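Local structure of putative tRNA (Adenine(37)-N6)-methyltransferase (Pseudomonas aeruginosa, 7BTU) at residues I14-S19 with G130-D135; R29-A34 with G124-D129; V59-L64 with V109-G114; A162-E167 with L227-D232; Q178-P183 with L213-V218. The protein probably methylates the N6-threonylcarbamoyladenosine at position 37 of tRNA, with S-adenosyl-L-methionine as the likely methyl donor. All blocks are in the same frame, centred on the assembly; numbering follows the deposited sequence.

Contact 1 (I14-S19 with G130-D135); sequences IGYIRS and GTPVLD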
# COMPACT_ATOMS: atom_id res chain seq x y z
N ILE B 14 -11.96 -10.25 -6.00
CA ILE B 14 -11.34 -11.49 -6.47
C ILE B 14 -11.45 -12.60 -5.44
O ILE B 14 -11.17 -13.76 -5.75
CB ILE B 14 -9.87 -11.20 -6.83
CG1 ILE B 14 -9.17 -10.59 -5.63
CG2 ILE B 14 -9.83 -10.20 -8.01
CD1 ILE B 14 -7.65 -10.71 -5.64
N GLY B 15 -11.85 -12.27 -4.21
CA GLY B 15 -11.96 -13.30 -3.18
C GLY B 15 -12.41 -12.66 -1.88
O GLY B 15 -12.67 -11.45 -1.81
N TYR B 16 -12.57 -13.52 -0.85
CA TYR B 16 -13.09 -13.08 0.43
C TYR B 16 -12.19 -13.62 1.53
O TYR B 16 -11.68 -14.74 1.42
CB TYR B 16 -14.54 -13.56 0.67
CG TYR B 16 -15.53 -12.80 -0.18
CD1 TYR B 16 -16.13 -11.62 0.29
CD2 TYR B 16 -15.90 -13.27 -1.44
CE1 TYR B 16 -17.10 -10.93 -0.50
CE2 TYR B 16 -16.83 -12.59 -2.22
CZ TYR B 16 -17.42 -11.43 -1.77
OH TYR B 16 -18.35 -10.78 -2.59
N ILE B 17 -12.02 -12.82 2.59
CA ILE B 17 -11.22 -13.19 3.76
C ILE B 17 -12.03 -14.09 4.69
O ILE B 17 -13.21 -13.84 4.96
CB ILE B 17 -10.74 -11.93 4.50
CG1 ILE B 17 -9.71 -11.18 3.63
CG2 ILE B 17 -10.14 -12.33 5.87
CD1 ILE B 17 -8.35 -11.96 3.44
N ARG B 18 -11.42 -15.16 5.18
CA ARG B 18 -11.91 -15.85 6.35
C ARG B 18 -10.89 -15.53 7.43
O ARG B 18 -9.70 -15.76 7.22
CB ARG B 18 -12.04 -17.36 6.09
N SER B 19 -11.35 -15.05 8.60
CA SER B 19 -10.33 -14.73 9.61
C SER B 19 -10.88 -14.84 11.02
O SER B 19 -12.06 -15.06 11.25
CB SER B 19 -9.70 -13.36 9.38
OG SER B 19 -10.53 -12.37 9.89
N GLY B 130 -14.92 -12.20 6.35
CA GLY B 130 -15.85 -11.77 5.30
C GLY B 130 -15.39 -10.61 4.44
O GLY B 130 -16.14 -10.20 3.53
N THR B 131 -14.20 -10.05 4.70
CA THR B 131 -13.77 -8.87 3.98
C THR B 131 -13.62 -9.19 2.48
O THR B 131 -12.90 -10.14 2.15
CB THR B 131 -12.45 -8.37 4.53
OG1 THR B 131 -12.65 -7.85 5.88
CG2 THR B 131 -11.96 -7.23 3.57
N PRO B 132 -14.22 -8.40 1.57
CA PRO B 132 -13.98 -8.63 0.12
C PRO B 132 -12.63 -8.06 -0.27
O PRO B 132 -12.31 -6.91 0.04
CB PRO B 132 -15.12 -7.86 -0.58
CG PRO B 132 -16.07 -7.37 0.53
CD PRO B 132 -15.20 -7.31 1.80
N VAL B 133 -11.85 -8.83 -1.03
CA VAL B 133 -10.51 -8.40 -1.45
C VAL B 133 -10.56 -8.08 -2.94
O VAL B 133 -11.14 -8.84 -3.73
CB VAL B 133 -9.47 -9.49 -1.12
CG1 VAL B 133 -8.08 -9.21 -1.76
CG2 VAL B 133 -9.31 -9.59 0.43
N LEU B 134 -9.89 -6.98 -3.34
CA LEU B 134 -9.81 -6.56 -4.74
C LEU B 134 -8.51 -6.90 -5.43
O LEU B 134 -8.50 -6.96 -6.69
CB LEU B 134 -9.97 -5.03 -4.88
CG LEU B 134 -11.18 -4.46 -4.15
CD1 LEU B 134 -11.16 -2.92 -4.21
CD2 LEU B 134 -12.46 -5.07 -4.82
N ASP B 135 -7.42 -7.07 -4.70
CA ASP B 135 -6.13 -7.24 -5.38
C ASP B 135 -5.16 -7.89 -4.40
O ASP B 135 -5.33 -7.78 -3.19
CB ASP B 135 -5.58 -5.89 -5.87
CG ASP B 135 -4.33 -6.05 -6.77
OD1 ASP B 135 -4.44 -6.77 -7.76
OD2 ASP B 135 -3.24 -5.52 -6.42
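The backbone N of Gly130 donates to Ile17 O at 2.7 Å, and with this short bond begins the antiparallel seam that closes a six-stranded beta barrel, strand 15-19 against strand 132-138. One step on, Ile17 N returns a bond to Thr131 O. Val133 N then meets Gly15 O almost straight, at 175°. The ladder ends in a classic beta bulge: Ile14 and Gly15 both stand opposite Val133, and Ile14 N reaches Val133 O at 2.8 Å through a bent hydrogen bond (136°).

Inside the barrel the packing turns on Ile17 and Val133. CG1 of Ile17 crosses Val133 CG2 at 3.6 Å, and Leu41 of the next strand touches both residues.

The bulge end faces the second subunit, where Ile14 and Asp135 both pack on Phe94 of that chain. Ile14 CD1 touches the Asp135 backbone, 3.8 Å from Asp135 N. Its CG1 sits between the backbone N and the carbonyl carbon (chi1 55°), close against Val133 O. Asp135 itself turns away from this seam, and its carboxylate forms a salt bridge with Arg101 of the second subunit.

Tyr16 and Pro132, a non-hydrogen-bonded pair, occupy the other face, where both pack on Met7 of the second subunit. CE1 of the tyrosine lies 3.7 Å from Pro132 CB, while Gly130 O comes up to the ring edge in its plane, 3.5 Å from Tyr16 CD1.

Contact 2 (R29-A34 with G124-D129); sequences RQPLLA and GIDLLD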
# COMPACT_ATOMS: atom_id res chain seq x y z
N ARG B 29 -3.40 -2.96 16.64
CA ARG B 29 -2.85 -1.80 15.94
C ARG B 29 -1.56 -2.14 15.21
O ARG B 29 -1.21 -1.48 14.22
CB ARG B 29 -2.64 -0.66 16.93
N GLN B 30 -0.83 -3.17 15.68
CA GLN B 30 0.40 -3.63 15.05
C GLN B 30 0.24 -5.11 14.70
O GLN B 30 0.78 -6.01 15.37
CB GLN B 30 1.61 -3.41 15.95
CG GLN B 30 1.97 -1.99 16.07
CD GLN B 30 3.22 -1.82 16.88
OE1 GLN B 30 3.17 -1.61 18.10
NE2 GLN B 30 4.36 -1.97 16.23
N PRO B 31 -0.55 -5.39 13.66
CA PRO B 31 -0.95 -6.76 13.40
C PRO B 31 0.20 -7.66 12.99
O PRO B 31 0.14 -8.86 13.25
CB PRO B 31 -2.00 -6.61 12.29
CG PRO B 31 -1.65 -5.33 11.61
CD PRO B 31 -1.19 -4.43 12.72
N LEU B 32 1.27 -7.13 12.40
CA LEU B 32 2.34 -8.06 12.06
C LEU B 32 3.08 -8.57 13.29
O LEU B 32 3.78 -9.59 13.18
CB LEU B 32 3.33 -7.42 11.09
CG LEU B 32 2.68 -7.04 9.75
CD1 LEU B 32 3.69 -6.34 8.88
CD2 LEU B 32 2.06 -8.28 9.06
N LEU B 33 2.89 -7.95 14.44
CA LEU B 33 3.39 -8.49 15.71
C LEU B 33 2.43 -9.46 16.38
O LEU B 33 2.69 -9.88 17.53
CB LEU B 33 3.70 -7.37 16.69
CG LEU B 33 4.73 -6.30 16.28
CD1 LEU B 33 4.97 -5.29 17.44
CD2 LEU B 33 6.04 -6.91 15.77
N ALA B 34 1.34 -9.84 15.71
CA ALA B 34 0.42 -10.89 16.17
C ALA B 34 0.36 -12.00 15.13
O ALA B 34 -0.65 -12.17 14.42
CB ALA B 34 -0.99 -10.37 16.46
N GLY B 124 -0.67 -12.76 10.90
CA GLY B 124 -0.56 -11.36 11.21
C GLY B 124 -1.65 -10.56 10.54
O GLY B 124 -1.41 -9.42 10.15
N ILE B 125 -2.83 -11.11 10.44
CA ILE B 125 -3.87 -10.51 9.62
C ILE B 125 -4.52 -9.36 10.39
O ILE B 125 -4.54 -9.35 11.63
CB ILE B 125 -4.89 -11.61 9.23
CG1 ILE B 125 -5.67 -11.25 7.95
CG2 ILE B 125 -5.89 -11.95 10.39
CD1 ILE B 125 -6.53 -12.37 7.49
N ASP B 126 -5.04 -8.35 9.67
CA ASP B 126 -5.77 -7.27 10.30
C ASP B 126 -7.12 -7.03 9.64
O ASP B 126 -7.60 -5.90 9.64
CB ASP B 126 -4.95 -5.98 10.30
CG ASP B 126 -4.68 -5.43 8.88
OD1 ASP B 126 -5.01 -6.11 7.86
OD2 ASP B 126 -4.10 -4.30 8.80
N LEU B 127 -7.68 -8.04 8.98
CA LEU B 127 -8.91 -7.89 8.22
C LEU B 127 -10.03 -8.66 8.88
O LEU B 127 -9.83 -9.79 9.31
CB LEU B 127 -8.74 -8.40 6.77
CG LEU B 127 -7.70 -7.59 5.98
CD1 LEU B 127 -7.53 -8.18 4.60
CD2 LEU B 127 -8.14 -6.14 5.88
N LEU B 128 -11.23 -8.09 8.84
CA LEU B 128 -12.40 -8.76 9.39
C LEU B 128 -12.79 -9.96 8.55
O LEU B 128 -12.62 -9.98 7.32
CB LEU B 128 -13.59 -7.78 9.43
CG LEU B 128 -13.42 -6.68 10.49
CD1 LEU B 128 -14.48 -5.55 10.25
CD2 LEU B 128 -13.59 -7.23 11.95
N ASP B 129 -13.33 -10.97 9.24
CA ASP B 129 -13.93 -12.13 8.57
C ASP B 129 -14.95 -11.63 7.56
O ASP B 129 -15.76 -10.73 7.86
CB ASP B 129 -14.63 -13.04 9.59
CG ASP B 129 -15.04 -14.35 8.98
OD1 ASP B 129 -14.20 -15.12 8.48
OD2 ASP B 129 -16.24 -14.57 8.90
O HOH W 1 -2.96 -9.27 13.80
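Gly124, Pro31 and Asp126 carry this loop-to-loop contact, in which the 3-10 turn 31-33 packs on the irregular segment that leaves barrel strand 119-123. No direct hydrogen bond joins the two sides. Gly124 has the most surface buried, and two carbonyl oxygens close on its bare CA: Ala34 O at 3.3 Å in a CA-H...O contact, and Pro31 O at the same distance. The backbone here has a positive phi of 66°, a value that glycine adopts readily.

Pro31 brings its ring up against the aspartate. CB and CG of the proline both lie 3.6 Å from Asp126 CB, the two side chains crossing at a slant. The carboxylate of Asp126 looks elsewhere for its polar partner, with OD1 hydrogen-bonded to Ser108 OG. Beside this, Leu32 CD2 lies 3.8 Å from Gly124 O, and the same leucine also packs on Val146 of the second subunit.

The turn itself is held by Ala34 N, which donates to Pro31 O. That oxygen is also one end of a water bridge: a single water molecule donates to Pro31 O at 3.2 Å and to Ile125 O at 2.7 Å.

Contact 3 (V59-L64 with V109-G114); sequences VSHVWL and VVRLEG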
# COMPACT_ATOMS: atom_id res chain seq x y z
N VAL B 59 8.08 -14.77 -1.96
CA VAL B 59 7.57 -13.53 -1.39
C VAL B 59 7.07 -13.82 0.03
O VAL B 59 6.23 -14.70 0.22
CB VAL B 59 6.42 -12.99 -2.26
CG1 VAL B 59 5.59 -11.97 -1.49
CG2 VAL B 59 6.99 -12.44 -3.63
N SER B 60 7.54 -13.04 1.01
CA SER B 60 7.08 -13.33 2.38
C SER B 60 5.79 -12.59 2.74
O SER B 60 5.03 -13.03 3.62
CB SER B 60 8.19 -12.96 3.37
OG SER B 60 8.44 -11.57 3.28
N HIS B 61 5.53 -11.44 2.10
CA HIS B 61 4.44 -10.58 2.49
C HIS B 61 3.74 -10.07 1.23
O HIS B 61 4.37 -9.83 0.20
CB HIS B 61 4.96 -9.36 3.28
CG HIS B 61 5.51 -9.68 4.65
ND1 HIS B 61 6.74 -10.26 4.85
CD2 HIS B 61 4.98 -9.46 5.88
CE1 HIS B 61 6.95 -10.39 6.16
NE2 HIS B 61 5.90 -9.92 6.81
N VAL B 62 2.43 -9.82 1.34
CA VAL B 62 1.66 -9.32 0.21
C VAL B 62 0.83 -8.14 0.66
O VAL B 62 0.45 -8.02 1.84
CB VAL B 62 0.75 -10.40 -0.42
CG1 VAL B 62 1.62 -11.49 -1.10
CG2 VAL B 62 -0.23 -11.04 0.62
N TRP B 63 0.57 -7.26 -0.29
CA TRP B 63 -0.41 -6.20 -0.14
C TRP B 63 -1.76 -6.73 -0.56
O TRP B 63 -1.87 -7.34 -1.63
CB TRP B 63 -0.03 -5.01 -1.03
CG TRP B 63 1.11 -4.16 -0.52
CD1 TRP B 63 2.37 -4.04 -1.06
CD2 TRP B 63 1.05 -3.22 0.57
NE1 TRP B 63 3.08 -3.12 -0.37
CE2 TRP B 63 2.30 -2.60 0.64
CE3 TRP B 63 0.03 -2.84 1.49
CZ2 TRP B 63 2.62 -1.62 1.62
CZ3 TRP B 63 0.32 -1.86 2.44
CH2 TRP B 63 1.63 -1.26 2.49
N LEU B 64 -2.79 -6.46 0.26
CA LEU B 64 -4.16 -6.71 -0.13
C LEU B 64 -4.87 -5.36 -0.20
O LEU B 64 -4.84 -4.60 0.77
CB LEU B 64 -4.89 -7.65 0.86
CG LEU B 64 -4.29 -9.06 1.08
CD1 LEU B 64 -5.09 -9.89 2.13
CD2 LEU B 64 -4.11 -9.83 -0.27
N VAL B 109 -0.79 -4.90 4.59
CA VAL B 109 0.33 -5.80 4.32
C VAL B 109 0.20 -6.94 5.30
O VAL B 109 -0.06 -6.71 6.50
CB VAL B 109 1.70 -5.09 4.40
CG1 VAL B 109 1.84 -4.24 5.65
CG2 VAL B 109 2.84 -6.14 4.36
N VAL B 110 0.32 -8.17 4.79
CA VAL B 110 0.08 -9.35 5.61
C VAL B 110 1.17 -10.35 5.27
O VAL B 110 1.65 -10.39 4.14
CB VAL B 110 -1.37 -9.89 5.35
CG1 VAL B 110 -1.56 -10.34 3.95
CG2 VAL B 110 -1.77 -10.96 6.31
N ARG B 111 1.50 -11.18 6.23
CA ARG B 111 2.46 -12.24 6.00
C ARG B 111 1.79 -13.36 5.22
O ARG B 111 0.68 -13.80 5.57
CB ARG B 111 2.97 -12.79 7.35
CG ARG B 111 3.99 -13.92 7.13
CD ARG B 111 5.34 -13.31 6.90
NE ARG B 111 6.41 -14.24 7.28
CZ ARG B 111 6.81 -15.23 6.49
NH1 ARG B 111 6.24 -15.38 5.29
NH2 ARG B 111 7.79 -16.05 6.90
N LEU B 112 2.44 -13.81 4.13
CA LEU B 112 1.94 -14.90 3.31
C LEU B 112 2.59 -16.18 3.85
O LEU B 112 3.81 -16.35 3.76
CB LEU B 112 2.32 -14.69 1.82
CG LEU B 112 1.91 -15.82 0.88
CD1 LEU B 112 0.37 -15.99 0.90
CD2 LEU B 112 2.34 -15.44 -0.59
N GLU B 113 1.78 -17.06 4.45
CA GLU B 113 2.34 -18.31 4.98
C GLU B 113 2.50 -19.34 3.88
O GLU B 113 3.34 -20.22 4.00
CB GLU B 113 1.44 -18.89 6.07
CG GLU B 113 1.40 -18.00 7.32
CD GLU B 113 2.73 -18.05 8.13
OE1 GLU B 113 2.99 -17.14 8.95
OE2 GLU B 113 3.52 -19.00 7.94
N GLY B 114 1.68 -19.27 2.85
CA GLY B 114 1.74 -20.26 1.78
C GLY B 114 0.49 -20.13 0.94
O GLY B 114 -0.40 -19.32 1.22
O HOH W 2 5.50 -16.85 1.72
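Strands 61-67 and 105-116 run antiparallel as neighbours in the barrel, Val62 and Val110 exchanging two backbone bonds while His61-Arg111 and Trp63-Val109 form the flanking non-hydrogen-bonded pairs. Arg111 extends CG anti to its backbone N (chi1 -180°) and bends at chi2, bringing CD over one face of the His61 imidazole, 3.6 Å from the ring centroid. Farther out, NH1 of Arg111 donates to Ser60 O at 3.1 Å, on a lone pair in the carbonyl plane. Leu112 N grips the same oxygen at 2.8 Å. At the imidazole edge, Ser60 OG and His61 ND1 share a 2.7 Å hydrogen bond, and Ser60 OG is also hydrogen-bonded to Arg150 N of the second subunit.

On the same face Val109 CB sits over one face of the six-membered ring of Trp63, 4.1 Å from its centroid. The indole NE1 bonds to Asp144, and its ring meets Trp63 of the second subunit edge-to-face. The other face is aliphatic: Val62 CG2 lies beside Val110 CG1 at 3.7 Å, with Leu64 and Leu112 adding their methyls.

The chemistry thus divides by face, apolar within the barrel and mixed aromatic and polar toward the second subunit. There Ser60 O would be polarised by its two donors, Leu112 N and Arg111 NH1.

Contact 4 (A162-E167 with L227-D232); sequences AVEWSE and LIRVLD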
# COMPACT_ATOMS: atom_id res chain seq x y z
N ALA B 162 1.27 -7.08 29.76
CA ALA B 162 1.40 -8.47 30.17
C ALA B 162 0.02 -9.12 30.26
O ALA B 162 -0.97 -8.47 30.64
CB ALA B 162 2.08 -8.57 31.53
N VAL B 163 -0.02 -10.41 29.98
CA VAL B 163 -1.23 -11.21 29.99
C VAL B 163 -1.00 -12.44 30.86
O VAL B 163 -0.12 -13.24 30.55
CB VAL B 163 -1.63 -11.64 28.57
CG1 VAL B 163 -2.80 -12.64 28.66
CG2 VAL B 163 -2.00 -10.40 27.71
N GLU B 164 -1.84 -12.64 31.87
CA GLU B 164 -1.85 -13.90 32.63
C GLU B 164 -3.19 -14.61 32.40
O GLU B 164 -4.13 -14.04 31.86
CB GLU B 164 -1.61 -13.67 34.14
CG GLU B 164 -2.66 -12.80 34.71
CD GLU B 164 -2.61 -12.68 36.23
OE1 GLU B 164 -3.70 -12.51 36.83
OE2 GLU B 164 -1.50 -12.78 36.80
N TRP B 165 -3.25 -15.87 32.82
CA TRP B 165 -4.35 -16.79 32.50
C TRP B 165 -4.94 -17.39 33.77
O TRP B 165 -4.18 -17.85 34.62
CB TRP B 165 -3.81 -17.96 31.67
CG TRP B 165 -3.45 -17.57 30.26
CD1 TRP B 165 -2.28 -17.01 29.81
CD2 TRP B 165 -4.30 -17.73 29.12
NE1 TRP B 165 -2.39 -16.77 28.42
CE2 TRP B 165 -3.61 -17.24 27.99
CE3 TRP B 165 -5.61 -18.22 28.96
CZ2 TRP B 165 -4.15 -17.26 26.73
CZ3 TRP B 165 -6.17 -18.22 27.68
CH2 TRP B 165 -5.45 -17.72 26.59
N SER B 166 -6.26 -17.40 33.90
CA SER B 166 -6.88 -18.35 34.82
C SER B 166 -6.66 -19.77 34.34
O SER B 166 -6.57 -20.03 33.13
CB SER B 166 -8.37 -18.10 34.96
OG SER B 166 -9.03 -18.50 33.76
N GLU B 167 -6.54 -20.71 35.29
CA GLU B 167 -6.39 -22.12 34.90
C GLU B 167 -7.55 -22.59 34.00
O GLU B 167 -7.33 -23.27 32.98
CB GLU B 167 -6.26 -23.00 36.16
N LEU B 227 -1.77 -5.13 33.64
CA LEU B 227 -1.86 -6.58 33.56
C LEU B 227 -3.28 -6.94 33.16
O LEU B 227 -4.25 -6.41 33.72
CB LEU B 227 -1.48 -7.24 34.90
CG LEU B 227 -1.61 -8.77 35.04
CD1 LEU B 227 -0.66 -9.50 34.10
CD2 LEU B 227 -1.33 -9.23 36.55
N ILE B 228 -3.38 -7.83 32.19
CA ILE B 228 -4.63 -8.42 31.77
C ILE B 228 -4.67 -9.86 32.23
O ILE B 228 -3.66 -10.58 32.14
CB ILE B 228 -4.78 -8.31 30.24
CG1 ILE B 228 -5.11 -6.84 29.88
CG2 ILE B 228 -5.83 -9.28 29.78
CD1 ILE B 228 -5.25 -6.56 28.34
N ARG B 229 -5.83 -10.31 32.69
CA ARG B 229 -6.02 -11.69 33.08
C ARG B 229 -7.15 -12.28 32.26
O ARG B 229 -8.24 -11.71 32.21
CB ARG B 229 -6.31 -11.78 34.61
CG ARG B 229 -6.95 -13.11 35.04
CD ARG B 229 -7.58 -12.99 36.53
NE ARG B 229 -8.12 -14.26 37.05
CZ ARG B 229 -7.32 -15.26 37.35
NH1 ARG B 229 -6.03 -15.08 37.19
NH2 ARG B 229 -7.77 -16.43 37.83
N VAL B 230 -6.88 -13.41 31.56
CA VAL B 230 -7.94 -14.06 30.79
C VAL B 230 -8.78 -14.87 31.75
O VAL B 230 -8.26 -15.72 32.50
CB VAL B 230 -7.36 -15.00 29.68
CG1 VAL B 230 -8.48 -15.46 28.73
CG2 VAL B 230 -6.24 -14.32 28.88
N LEU B 231 -10.10 -14.65 31.71
CA LEU B 231 -10.97 -15.32 32.67
C LEU B 231 -11.54 -16.62 32.10
O LEU B 231 -11.62 -17.63 32.79
CB LEU B 231 -12.12 -14.37 33.04
CG LEU B 231 -11.71 -13.10 33.77
CD1 LEU B 231 -12.85 -12.06 33.72
CD2 LEU B 231 -11.44 -13.49 35.23
N ASP B 232 -12.00 -16.60 30.85
CA ASP B 232 -12.67 -17.78 30.29
C ASP B 232 -12.69 -17.65 28.78
O ASP B 232 -12.49 -16.55 28.24
CB ASP B 232 -14.08 -17.99 30.83
CG ASP B 232 -15.06 -16.97 30.28
OD1 ASP B 232 -15.27 -16.92 29.08
OD2 ASP B 232 -15.63 -16.21 31.06
O HOH W 3 -3.95 -17.08 37.13
O HOH W 4 -6.84 -19.46 38.07
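Glu164 N donates to Ile228 O and Val230 N to Glu164 O, both at 2.8 Å, in a parallel ladder between strands 162-165 and 227-234 at the edge of the four-stranded mixed sheet. Ile228 N to Ala162 O precedes them, and Ser166 N to Val230 O, at 3.0 Å, is the last rung. Ser166 also N-caps helix 167-180, its OG accepting from Ala169 N.

On the outer face Glu164 OE1 and Arg229 NH1 make a long, weak salt bridge at 3.5 Å, the carboxylate and guanidinium planes 74° apart. A water links Arg229 NH1 to Trp165 O. Leu227 crosses the Glu164 side chain at about a right angle.

The opposite face packs against helices 167-180 and 184-193; Ile188 of the latter touches both Trp165 and Val230. These two side chains of the ladder point the same way, and Val230 CG2 makes a CH-pi contact over one face of Trp165, 3.8 Å from the centroid of its six-membered ring.

Contact 5 (Q178-P183 with L213-V218); sequences QRLRQP and LWDLDV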
# COMPACT_ATOMS: atom_id res chain seq x y z
N GLN B 178 -7.64 -26.94 19.79
CA GLN B 178 -7.61 -28.29 19.22
C GLN B 178 -8.79 -28.49 18.28
O GLN B 178 -8.63 -29.08 17.21
CB GLN B 178 -7.66 -29.33 20.33
CG GLN B 178 -6.45 -29.27 21.28
CD GLN B 178 -5.31 -30.08 20.74
OE1 GLN B 178 -4.18 -29.59 20.57
NE2 GLN B 178 -5.59 -31.33 20.46
N ARG B 179 -9.98 -27.99 18.66
CA ARG B 179 -11.17 -28.11 17.80
C ARG B 179 -11.01 -27.30 16.51
O ARG B 179 -11.29 -27.80 15.41
CB ARG B 179 -12.41 -27.62 18.57
CG ARG B 179 -13.72 -27.68 17.73
CD ARG B 179 -14.97 -27.26 18.58
NE ARG B 179 -14.76 -25.94 19.15
CZ ARG B 179 -14.95 -24.80 18.49
NH1 ARG B 179 -15.35 -24.82 17.20
NH2 ARG B 179 -14.71 -23.64 19.12
N LEU B 180 -10.58 -26.04 16.64
CA LEU B 180 -10.47 -25.10 15.54
C LEU B 180 -9.23 -25.31 14.68
O LEU B 180 -9.19 -24.79 13.54
CB LEU B 180 -10.43 -23.65 16.08
CG LEU B 180 -11.77 -23.11 16.64
CD1 LEU B 180 -11.62 -21.80 17.47
CD2 LEU B 180 -12.74 -22.89 15.46
N ARG B 181 -8.25 -26.07 15.17
CA ARG B 181 -6.93 -26.18 14.52
C ARG B 181 -6.31 -24.79 14.34
O ARG B 181 -5.79 -24.42 13.28
CB ARG B 181 -7.02 -26.97 13.19
CG ARG B 181 -7.38 -28.46 13.45
CD ARG B 181 -7.23 -29.35 12.24
NE ARG B 181 -7.62 -30.75 12.50
CZ ARG B 181 -6.89 -31.65 13.17
NH1 ARG B 181 -5.70 -31.33 13.68
NH2 ARG B 181 -7.35 -32.88 13.33
N GLN B 182 -6.35 -24.01 15.42
CA GLN B 182 -5.83 -22.64 15.40
C GLN B 182 -5.06 -22.41 16.68
O GLN B 182 -5.38 -23.03 17.70
CB GLN B 182 -6.95 -21.57 15.28
CG GLN B 182 -7.67 -21.55 13.91
CD GLN B 182 -6.72 -21.05 12.83
OE1 GLN B 182 -5.75 -20.33 13.14
NE2 GLN B 182 -7.01 -21.35 11.59
N PRO B 183 -4.03 -21.53 16.67
CA PRO B 183 -3.28 -21.24 17.94
C PRO B 183 -4.03 -20.26 18.83
O PRO B 183 -3.66 -19.08 18.97
CB PRO B 183 -1.96 -20.66 17.43
CG PRO B 183 -2.38 -19.93 16.14
CD PRO B 183 -3.41 -20.88 15.49
N LEU B 213 -13.33 -14.04 18.97
CA LEU B 213 -12.27 -14.51 18.08
C LEU B 213 -12.68 -15.87 17.51
O LEU B 213 -13.13 -16.72 18.28
CB LEU B 213 -10.95 -14.66 18.86
CG LEU B 213 -10.33 -13.37 19.42
CD1 LEU B 213 -9.29 -13.73 20.47
CD2 LEU B 213 -9.69 -12.53 18.26
N TRP B 214 -12.58 -16.06 16.17
CA TRP B 214 -13.15 -17.25 15.54
C TRP B 214 -14.60 -17.36 16.01
O TRP B 214 -15.34 -16.38 15.92
CB TRP B 214 -12.27 -18.46 15.82
CG TRP B 214 -10.88 -18.37 15.12
CD1 TRP B 214 -9.68 -18.32 15.73
CD2 TRP B 214 -10.62 -18.37 13.70
NE1 TRP B 214 -8.67 -18.27 14.77
CE2 TRP B 214 -9.23 -18.29 13.53
CE3 TRP B 214 -11.45 -18.38 12.57
CZ2 TRP B 214 -8.62 -18.26 12.25
CZ3 TRP B 214 -10.83 -18.34 11.27
CH2 TRP B 214 -9.44 -18.27 11.13
N ASP B 215 -15.05 -18.51 16.53
CA ASP B 215 -16.41 -18.67 17.02
C ASP B 215 -16.46 -18.63 18.54
O ASP B 215 -17.35 -19.22 19.17
CB ASP B 215 -17.06 -19.96 16.48
CG ASP B 215 -16.26 -21.23 16.86
OD1 ASP B 215 -15.27 -21.12 17.62
OD2 ASP B 215 -16.61 -22.34 16.39
N LEU B 216 -15.49 -17.95 19.15
CA LEU B 216 -15.33 -17.93 20.61
C LEU B 216 -15.70 -16.56 21.19
O LEU B 216 -15.54 -15.53 20.53
CB LEU B 216 -13.89 -18.24 21.02
CG LEU B 216 -13.14 -19.36 20.27
CD1 LEU B 216 -11.72 -19.41 20.79
CD2 LEU B 216 -13.84 -20.64 20.59
N ASP B 217 -16.11 -16.56 22.48
CA ASP B 217 -16.19 -15.35 23.30
C ASP B 217 -15.11 -15.48 24.38
O ASP B 217 -15.03 -16.50 25.06
CB ASP B 217 -17.57 -15.21 23.96
CG ASP B 217 -18.68 -15.08 22.93
OD1 ASP B 217 -18.60 -14.17 22.06
OD2 ASP B 217 -19.63 -15.88 22.99
N VAL B 218 -14.24 -14.49 24.46
CA VAL B 218 -13.09 -14.51 25.37
C VAL B 218 -13.36 -13.39 26.36
O VAL B 218 -13.67 -12.27 25.94
CB VAL B 218 -11.78 -14.27 24.61
CG1 VAL B 218 -10.54 -14.18 25.58
CG2 VAL B 218 -11.56 -15.42 23.57
O HOH W 5 -5.91 -17.79 14.48
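The Trp214 indole carries Gln182 on one face, with CG of the glutamine 3.3 Å above the ring plane and offset toward the rim. The two side chains cross at about a right angle. Bent at chi2 (-69°), Gln182 brings CD to 3.4 Å from Trp214 CZ2, the amide inclined 32° to the ring. At the indole edge a water lies in the plane, accepting from Trp214 NE1 at 2.8 Å and donating to Gln182 OE1, which ties the amide oxygen to the indole N-H.

The second flat pair is Arg179 and Asp215, meeting tip to tip in an end-on, two-nitrogen salt bridge. Arg179 NH2 gives a nearly straight bond to Asp215 OD1 at 3.0 Å, in the guanidinium plane. NH1 reaches the syn lone pair of Asp215 OD2 at 2.9 Å, this oxygen standing 21° out of the guanidinium plane. Leu216 CD2 also sits at the guanidinium edge, and His176 of the same helix accepts from NH2.

Between the salt bridge and the indole Leu180 wedges CD1 3.8 Å from Trp214 CB and 4.0 Å from Leu216 CD2. Together these contacts fasten the C-terminal end of helix 167-180 to the type II' turn 213-216 of the hairpin formed by strands 209-213 and 216-222. Gripped at both oxygens by a guanidinium, Asp215 is probably charged, and the two bonds would fix the rotation of its carboxylate.

In the fold
From the N terminus, strand 15-19 opens contact 1, which closes only at 130-135 and completes the barrel. Within that span contact 2 joins the loop after strand 15-19 to the one after strand 119-123, and within contact 2 lies contact 3, pairing two barrel strands; the three nest one in another. Leu64 of contact 3 touches Ile17 of contact 1 and Leu127 of contact 2. All three reach the second subunit. The chain then enters a separate mixed sheet, where contact 4 spans 162-167 to 227-232 and encloses contact 5; Val230 packs on Val218 between them. Ser19 O against Trp214 connects contact 1 with contact 5, whereas contacts 1 and 4 stay about 17 Å apart at their nearest atoms.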